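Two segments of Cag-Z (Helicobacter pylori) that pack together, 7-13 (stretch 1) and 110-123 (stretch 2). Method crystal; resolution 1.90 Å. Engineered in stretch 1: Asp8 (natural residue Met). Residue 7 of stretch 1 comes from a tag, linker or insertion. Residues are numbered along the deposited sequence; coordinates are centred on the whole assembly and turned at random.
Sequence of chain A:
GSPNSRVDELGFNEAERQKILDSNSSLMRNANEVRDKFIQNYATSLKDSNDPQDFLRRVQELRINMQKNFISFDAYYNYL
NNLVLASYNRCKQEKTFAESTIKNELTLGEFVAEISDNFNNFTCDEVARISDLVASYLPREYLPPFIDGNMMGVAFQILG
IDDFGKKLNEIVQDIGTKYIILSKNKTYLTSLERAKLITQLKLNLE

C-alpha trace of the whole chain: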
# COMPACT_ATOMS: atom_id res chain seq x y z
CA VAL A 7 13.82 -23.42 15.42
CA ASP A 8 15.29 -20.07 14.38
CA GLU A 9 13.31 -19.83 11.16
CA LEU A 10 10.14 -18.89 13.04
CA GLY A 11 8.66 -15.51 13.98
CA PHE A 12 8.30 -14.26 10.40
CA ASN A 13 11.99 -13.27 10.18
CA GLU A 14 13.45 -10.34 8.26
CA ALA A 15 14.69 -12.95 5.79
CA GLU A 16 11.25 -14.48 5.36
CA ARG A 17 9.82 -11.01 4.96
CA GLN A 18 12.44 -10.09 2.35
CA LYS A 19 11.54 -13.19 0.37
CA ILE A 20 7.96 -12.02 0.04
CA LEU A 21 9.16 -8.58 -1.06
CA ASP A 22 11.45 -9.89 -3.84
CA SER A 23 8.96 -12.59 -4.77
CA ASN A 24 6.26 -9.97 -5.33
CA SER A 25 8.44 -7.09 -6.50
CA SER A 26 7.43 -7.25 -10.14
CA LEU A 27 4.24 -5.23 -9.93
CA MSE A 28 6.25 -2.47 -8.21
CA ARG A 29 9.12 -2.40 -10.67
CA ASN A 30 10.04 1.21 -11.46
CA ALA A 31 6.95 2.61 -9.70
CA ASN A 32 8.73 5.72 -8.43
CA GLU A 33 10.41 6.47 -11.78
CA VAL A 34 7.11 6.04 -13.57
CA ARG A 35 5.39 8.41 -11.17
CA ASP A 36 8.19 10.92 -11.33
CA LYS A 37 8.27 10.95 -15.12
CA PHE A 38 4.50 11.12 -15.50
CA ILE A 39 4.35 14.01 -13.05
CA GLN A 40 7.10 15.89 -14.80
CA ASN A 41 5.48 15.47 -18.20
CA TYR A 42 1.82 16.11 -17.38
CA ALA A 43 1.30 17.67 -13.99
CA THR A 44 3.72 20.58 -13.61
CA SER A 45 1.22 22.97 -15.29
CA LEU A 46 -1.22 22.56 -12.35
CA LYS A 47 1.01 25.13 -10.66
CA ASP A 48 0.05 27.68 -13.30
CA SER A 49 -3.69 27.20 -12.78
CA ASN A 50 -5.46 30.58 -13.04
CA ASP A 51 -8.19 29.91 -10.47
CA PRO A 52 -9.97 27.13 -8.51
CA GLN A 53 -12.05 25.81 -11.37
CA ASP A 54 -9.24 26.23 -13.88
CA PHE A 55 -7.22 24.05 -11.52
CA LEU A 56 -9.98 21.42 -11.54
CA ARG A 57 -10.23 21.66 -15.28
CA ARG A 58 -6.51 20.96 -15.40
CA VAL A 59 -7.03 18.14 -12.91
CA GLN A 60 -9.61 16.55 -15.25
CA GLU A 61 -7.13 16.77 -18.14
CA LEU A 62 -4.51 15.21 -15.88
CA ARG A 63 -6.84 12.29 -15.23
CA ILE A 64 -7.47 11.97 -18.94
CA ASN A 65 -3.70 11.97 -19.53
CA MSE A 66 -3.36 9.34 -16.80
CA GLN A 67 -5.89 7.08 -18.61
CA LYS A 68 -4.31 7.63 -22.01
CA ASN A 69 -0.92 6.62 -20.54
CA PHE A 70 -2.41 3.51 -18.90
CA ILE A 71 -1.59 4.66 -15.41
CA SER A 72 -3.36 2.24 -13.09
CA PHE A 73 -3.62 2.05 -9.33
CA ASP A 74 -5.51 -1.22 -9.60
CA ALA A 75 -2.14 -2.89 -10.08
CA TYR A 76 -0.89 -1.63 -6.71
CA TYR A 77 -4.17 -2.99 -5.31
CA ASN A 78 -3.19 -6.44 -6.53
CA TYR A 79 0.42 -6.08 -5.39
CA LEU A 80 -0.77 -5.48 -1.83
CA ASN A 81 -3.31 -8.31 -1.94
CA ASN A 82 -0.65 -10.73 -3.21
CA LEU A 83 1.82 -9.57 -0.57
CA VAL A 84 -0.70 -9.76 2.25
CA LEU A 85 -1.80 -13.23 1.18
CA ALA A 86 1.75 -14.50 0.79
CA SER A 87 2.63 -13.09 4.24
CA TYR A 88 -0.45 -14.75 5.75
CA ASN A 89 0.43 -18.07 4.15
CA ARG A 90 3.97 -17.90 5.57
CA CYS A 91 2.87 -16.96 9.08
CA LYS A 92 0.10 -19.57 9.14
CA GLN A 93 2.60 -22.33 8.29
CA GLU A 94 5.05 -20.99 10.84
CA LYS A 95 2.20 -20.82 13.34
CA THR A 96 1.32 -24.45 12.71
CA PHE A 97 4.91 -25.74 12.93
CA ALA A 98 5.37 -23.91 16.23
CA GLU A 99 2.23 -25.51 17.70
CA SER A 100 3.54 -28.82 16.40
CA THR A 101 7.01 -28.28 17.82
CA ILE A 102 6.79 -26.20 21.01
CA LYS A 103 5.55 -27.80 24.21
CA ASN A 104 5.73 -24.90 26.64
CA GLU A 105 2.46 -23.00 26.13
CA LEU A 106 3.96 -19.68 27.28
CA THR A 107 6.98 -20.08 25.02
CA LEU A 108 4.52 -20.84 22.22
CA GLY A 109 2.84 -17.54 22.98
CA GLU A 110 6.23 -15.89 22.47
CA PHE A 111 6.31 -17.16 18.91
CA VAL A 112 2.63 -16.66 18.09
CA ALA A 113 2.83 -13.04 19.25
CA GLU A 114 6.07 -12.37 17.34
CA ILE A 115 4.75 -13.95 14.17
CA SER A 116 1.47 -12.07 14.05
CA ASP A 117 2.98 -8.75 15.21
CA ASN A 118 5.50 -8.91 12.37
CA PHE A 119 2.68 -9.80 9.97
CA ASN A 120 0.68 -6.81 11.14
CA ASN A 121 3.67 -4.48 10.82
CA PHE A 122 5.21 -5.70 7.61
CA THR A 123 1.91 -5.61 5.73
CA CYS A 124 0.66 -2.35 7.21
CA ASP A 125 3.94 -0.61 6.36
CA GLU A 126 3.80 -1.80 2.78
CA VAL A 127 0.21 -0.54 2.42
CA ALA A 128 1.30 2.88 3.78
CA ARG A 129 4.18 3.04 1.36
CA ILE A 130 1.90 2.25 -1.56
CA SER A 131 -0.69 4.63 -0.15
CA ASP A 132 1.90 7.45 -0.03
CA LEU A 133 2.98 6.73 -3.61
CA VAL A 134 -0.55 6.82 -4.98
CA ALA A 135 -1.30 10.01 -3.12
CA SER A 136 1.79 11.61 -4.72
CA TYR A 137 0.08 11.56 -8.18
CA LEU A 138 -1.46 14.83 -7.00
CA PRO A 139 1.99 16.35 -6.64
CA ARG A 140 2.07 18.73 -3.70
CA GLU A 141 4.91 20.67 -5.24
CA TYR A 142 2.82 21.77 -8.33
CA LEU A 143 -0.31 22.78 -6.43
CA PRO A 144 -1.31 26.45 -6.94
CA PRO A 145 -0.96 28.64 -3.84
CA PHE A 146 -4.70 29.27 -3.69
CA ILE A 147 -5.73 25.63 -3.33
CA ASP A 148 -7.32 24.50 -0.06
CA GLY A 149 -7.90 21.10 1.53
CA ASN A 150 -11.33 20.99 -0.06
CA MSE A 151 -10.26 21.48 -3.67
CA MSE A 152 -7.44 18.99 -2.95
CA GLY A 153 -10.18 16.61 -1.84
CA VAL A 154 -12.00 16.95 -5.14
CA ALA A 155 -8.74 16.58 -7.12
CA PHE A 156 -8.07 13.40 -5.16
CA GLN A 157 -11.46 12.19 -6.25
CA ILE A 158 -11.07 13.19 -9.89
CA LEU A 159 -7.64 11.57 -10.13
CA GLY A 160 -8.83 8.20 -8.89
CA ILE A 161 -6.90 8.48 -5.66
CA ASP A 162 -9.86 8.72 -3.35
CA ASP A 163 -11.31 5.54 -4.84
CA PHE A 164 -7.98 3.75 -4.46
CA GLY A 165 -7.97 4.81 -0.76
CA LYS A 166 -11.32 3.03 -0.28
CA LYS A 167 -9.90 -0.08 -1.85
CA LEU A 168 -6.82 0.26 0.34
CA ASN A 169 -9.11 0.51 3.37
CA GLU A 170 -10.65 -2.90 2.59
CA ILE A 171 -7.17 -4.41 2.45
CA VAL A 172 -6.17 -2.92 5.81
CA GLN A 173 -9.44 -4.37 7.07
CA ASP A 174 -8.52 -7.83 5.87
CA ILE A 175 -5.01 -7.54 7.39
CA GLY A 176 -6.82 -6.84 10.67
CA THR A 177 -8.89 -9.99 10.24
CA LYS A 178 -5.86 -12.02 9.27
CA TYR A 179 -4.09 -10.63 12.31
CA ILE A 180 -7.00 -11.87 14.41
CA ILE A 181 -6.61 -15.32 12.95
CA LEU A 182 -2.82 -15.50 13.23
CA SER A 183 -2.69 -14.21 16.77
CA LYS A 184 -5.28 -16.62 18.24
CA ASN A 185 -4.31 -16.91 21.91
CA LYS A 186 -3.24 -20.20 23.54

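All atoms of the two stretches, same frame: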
# COMPACT_ATOMS: atom_id res chain seq x y z
N VAL A 7 12.78 -23.82 16.36
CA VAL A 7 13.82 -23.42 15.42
C VAL A 7 13.88 -21.91 15.21
O VAL A 7 12.97 -21.15 15.54
CB VAL A 7 13.59 -24.11 14.06
CG1 VAL A 7 13.10 -25.54 14.29
CG2 VAL A 7 12.59 -23.33 13.22
N ASP A 8 15.00 -21.47 14.64
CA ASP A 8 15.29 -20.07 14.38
C ASP A 8 14.88 -19.64 12.98
O ASP A 8 15.45 -18.71 12.39
CB ASP A 8 16.78 -19.78 14.59
CG ASP A 8 17.69 -20.82 13.98
OD1 ASP A 8 17.32 -22.01 13.92
OD2 ASP A 8 18.81 -20.43 13.56
N GLU A 9 13.87 -20.30 12.42
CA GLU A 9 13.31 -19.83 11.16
C GLU A 9 11.83 -19.49 11.34
O GLU A 9 11.04 -19.43 10.40
CB GLU A 9 13.53 -20.87 10.06
CG GLU A 9 14.66 -20.49 9.10
CD GLU A 9 14.30 -19.32 8.21
OE1 GLU A 9 13.29 -19.43 7.47
OE2 GLU A 9 15.02 -18.29 8.23
N LEU A 10 11.47 -19.24 12.60
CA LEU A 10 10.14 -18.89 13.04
C LEU A 10 10.05 -17.42 13.43
O LEU A 10 11.09 -16.80 13.67
CB LEU A 10 9.74 -19.73 14.26
CG LEU A 10 9.54 -21.22 14.03
CD1 LEU A 10 8.90 -21.86 15.26
CD2 LEU A 10 8.69 -21.45 12.79
N GLY A 11 8.83 -16.89 13.52
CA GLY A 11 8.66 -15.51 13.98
C GLY A 11 8.65 -14.53 12.82
O GLY A 11 8.90 -13.35 13.04
N PHE A 12 8.37 -15.04 11.63
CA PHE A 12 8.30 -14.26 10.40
C PHE A 12 9.47 -13.27 10.29
O PHE A 12 9.23 -12.06 10.30
CB PHE A 12 6.96 -13.53 10.32
CG PHE A 12 6.65 -12.99 8.94
CD1 PHE A 12 6.93 -13.73 7.81
CD2 PHE A 12 6.09 -11.73 8.79
CE1 PHE A 12 6.65 -13.25 6.54
CE2 PHE A 12 5.81 -11.24 7.53
CZ PHE A 12 6.09 -11.99 6.41
N ASN A 13 10.67 -13.81 10.23
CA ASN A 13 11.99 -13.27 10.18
C ASN A 13 12.13 -12.17 9.12
O ASN A 13 11.35 -12.14 8.17
CB ASN A 13 13.03 -14.34 9.81
CG ASN A 13 13.54 -15.15 10.97
OD1 ASN A 13 13.41 -14.76 12.13
ND2 ASN A 13 14.14 -16.30 10.66
N GLU A 110 5.13 -16.74 22.92
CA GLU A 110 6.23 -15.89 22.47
C GLU A 110 6.26 -15.83 20.94
O GLU A 110 6.41 -14.76 20.34
CB GLU A 110 7.58 -16.39 22.95
CG GLU A 110 7.92 -16.14 24.41
CD GLU A 110 7.96 -14.66 24.73
OE1 GLU A 110 6.87 -14.09 24.93
OE2 GLU A 110 9.07 -14.08 24.78
N PHE A 111 6.13 -17.01 20.35
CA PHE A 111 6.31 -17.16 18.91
C PHE A 111 5.05 -16.74 18.16
O PHE A 111 5.13 -16.17 17.08
CB PHE A 111 6.70 -18.60 18.56
CG PHE A 111 8.18 -18.89 18.74
CD1 PHE A 111 9.11 -18.52 17.79
CD2 PHE A 111 8.64 -19.55 19.86
CE1 PHE A 111 10.46 -18.78 17.93
CE2 PHE A 111 9.98 -19.83 20.02
CZ PHE A 111 10.90 -19.46 19.05
N VAL A 112 3.89 -17.03 18.74
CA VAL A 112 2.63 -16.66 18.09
C VAL A 112 2.48 -15.15 18.11
O VAL A 112 2.04 -14.54 17.12
CB VAL A 112 1.46 -17.39 18.78
CG1 VAL A 112 0.15 -16.62 18.67
CG2 VAL A 112 1.33 -18.78 18.16
N ALA A 113 2.86 -14.50 19.20
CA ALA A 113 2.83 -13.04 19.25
C ALA A 113 3.85 -12.40 18.31
O ALA A 113 3.55 -11.40 17.66
CB ALA A 113 3.07 -12.58 20.68
N GLU A 114 5.06 -12.95 18.22
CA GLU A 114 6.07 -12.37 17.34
C GLU A 114 5.63 -12.46 15.88
O GLU A 114 5.77 -11.52 15.11
CB GLU A 114 7.41 -13.07 17.51
CG GLU A 114 8.51 -12.61 16.56
CD GLU A 114 9.24 -11.36 17.00
OE1 GLU A 114 10.36 -11.12 16.52
OE2 GLU A 114 8.69 -10.60 17.83
N ILE A 115 5.12 -13.64 15.54
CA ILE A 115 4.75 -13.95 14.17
C ILE A 115 3.63 -13.05 13.67
O ILE A 115 3.68 -12.52 12.56
CB ILE A 115 4.32 -15.42 14.05
CG1 ILE A 115 5.49 -16.39 13.86
CG2 ILE A 115 3.28 -15.59 12.95
CD1 ILE A 115 5.11 -17.84 14.02
N SER A 116 2.60 -12.87 14.48
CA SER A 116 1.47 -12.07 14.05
C SER A 116 1.77 -10.58 14.10
O SER A 116 1.30 -9.82 13.25
CB SER A 116 0.25 -12.42 14.91
OG SER A 116 0.49 -12.07 16.27
N ASP A 117 2.56 -10.14 15.07
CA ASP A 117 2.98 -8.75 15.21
C ASP A 117 3.87 -8.34 14.03
O ASP A 117 3.84 -7.18 13.62
CB ASP A 117 3.76 -8.49 16.49
CG ASP A 117 2.94 -8.45 17.76
OD1 ASP A 117 1.71 -8.27 17.72
OD2 ASP A 117 3.55 -8.58 18.84
N ASN A 118 4.66 -9.27 13.51
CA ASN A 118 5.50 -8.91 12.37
C ASN A 118 4.68 -8.95 11.08
O ASN A 118 5.02 -8.26 10.12
CB ASN A 118 6.71 -9.83 12.27
CG ASN A 118 7.73 -9.54 13.35
OD1 ASN A 118 7.69 -8.48 13.98
ND2 ASN A 118 8.65 -10.48 13.57
N PHE A 119 3.63 -9.76 11.08
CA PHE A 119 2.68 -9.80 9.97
C PHE A 119 1.94 -8.46 9.93
O PHE A 119 1.83 -7.81 8.89
CB PHE A 119 1.70 -10.96 10.05
CG PHE A 119 0.53 -10.90 9.08
CD1 PHE A 119 -0.70 -10.37 9.45
CD2 PHE A 119 0.66 -11.36 7.78
CE1 PHE A 119 -1.76 -10.29 8.57
CE2 PHE A 119 -0.39 -11.28 6.88
CZ PHE A 119 -1.60 -10.73 7.27
N ASN A 120 1.44 -8.05 11.10
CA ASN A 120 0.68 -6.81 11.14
C ASN A 120 1.52 -5.63 10.65
O ASN A 120 1.01 -4.79 9.92
CB ASN A 120 0.16 -6.51 12.54
CG ASN A 120 -0.92 -5.43 12.51
OD1 ASN A 120 -1.78 -5.46 11.64
ND2 ASN A 120 -0.90 -4.49 13.45
N ASN A 121 2.78 -5.60 11.06
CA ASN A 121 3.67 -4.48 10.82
C ASN A 121 4.28 -4.46 9.44
O ASN A 121 4.43 -3.40 8.80
CB ASN A 121 4.79 -4.50 11.89
CG ASN A 121 4.18 -4.03 13.21
OD1 ASN A 121 4.68 -4.34 14.28
ND2 ASN A 121 3.09 -3.28 13.10
N PHE A 122 4.64 -5.65 8.95
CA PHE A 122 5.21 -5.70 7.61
C PHE A 122 4.16 -5.36 6.56
O PHE A 122 4.42 -4.64 5.59
CB PHE A 122 5.79 -7.09 7.39
CG PHE A 122 6.19 -7.43 5.97
CD1 PHE A 122 5.36 -8.20 5.17
CD2 PHE A 122 7.38 -6.99 5.43
CE1 PHE A 122 5.72 -8.51 3.88
CE2 PHE A 122 7.75 -7.31 4.14
CZ PHE A 122 6.92 -8.09 3.35
N THR A 123 2.93 -5.86 6.74
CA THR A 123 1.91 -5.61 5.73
C THR A 123 1.42 -4.17 5.79
O THR A 123 1.31 -3.53 4.74
CB THR A 123 0.68 -6.53 5.83
OG1 THR A 123 0.12 -6.43 7.14
CG2 THR A 123 1.08 -7.98 5.62
O HOH W 1 11.62 -12.34 14.52

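What does the start of stretch 2 offer to the loop? All of stretch 2 is helical, so the residues that meet stretch 1 recur along one side of it, beginning with Phe111. Its CA-to-CB bond points sideways, but with chi1 in the m well the ring swings nearer to the loop. Leu10 approaches it, CB lying 3.8 Å from CD1 of Phe111, while Leu10 CD1 sits over one face of the ring. A branched aliphatic chain suits this place, since Leu10 is buried and covers the flat aromatic surface without needing a polar partner. Farther out, the carbonyl O of Val7, a residue left from the expression tag, comes within 4.2 Å of Phe111 CE1 and adds only slight cover.

Why does the loop come so close at Glu114 and Ile115? The backbones are nearest here, with the CA atoms of Gly11 and Ile115 only 4.2 Å apart, and Gly11 CA rests 3.3 Å from CG1 of Ile115. Glycine fits for two reasons. A CB on this residue would lie 3.2 Å from CG of Glu114, which is tight, and at phi 92° and psi 20° it would also be jammed against the carbonyl O of Leu10. Ile115, itself buried, supplies an apolar surface for the bare backbone. Glu114 points toward the loop, its CG 3.6 Å from Gly11 O, yet its carboxylate works through solvent: water 1 donates to Glu114 OE1 at 2.7 Å and to Gly11 O at 3.3 Å, bridging the two stretches.

What fixes the loop to the helix by a direct polar bond? Asn118, one turn beyond Glu114, points toward stretch 1 and donates from ND2 to the carbonyl O of Gly11 at 2.9 Å, the sole direct hydrogen bond across the contact. The amide suits this place because its NH2 group can satisfy a loop carbonyl that has no regular secondary structure around it. The same ND2 also makes a weak bond to Glu114 OE1 at 3.5 Å, so Gly11 O, Asn118, Glu114 and the water form a small polar cluster beside the apolar contacts.

How does the far end of the contact close? Phe12 points toward the helix with chi1 in the t well and is the residue of stretch 1 most covered by stretch 2. Its CD2 lies 4.0 Å from CB of Asn118 and 3.9 Å from the backbone N of Phe119. One turn past Asn118, Phe122 points toward the loop and receives the edge of the Phe12 ring on its face in an offset arrangement, the centroids 5.6 Å apart and the planes at 86°; the nearest atoms, Phe12 CE2 and Phe122 CD1, are 3.9 Å apart. Two broad rings thus complete a contact that buries 428 Å² in total, counting both sides.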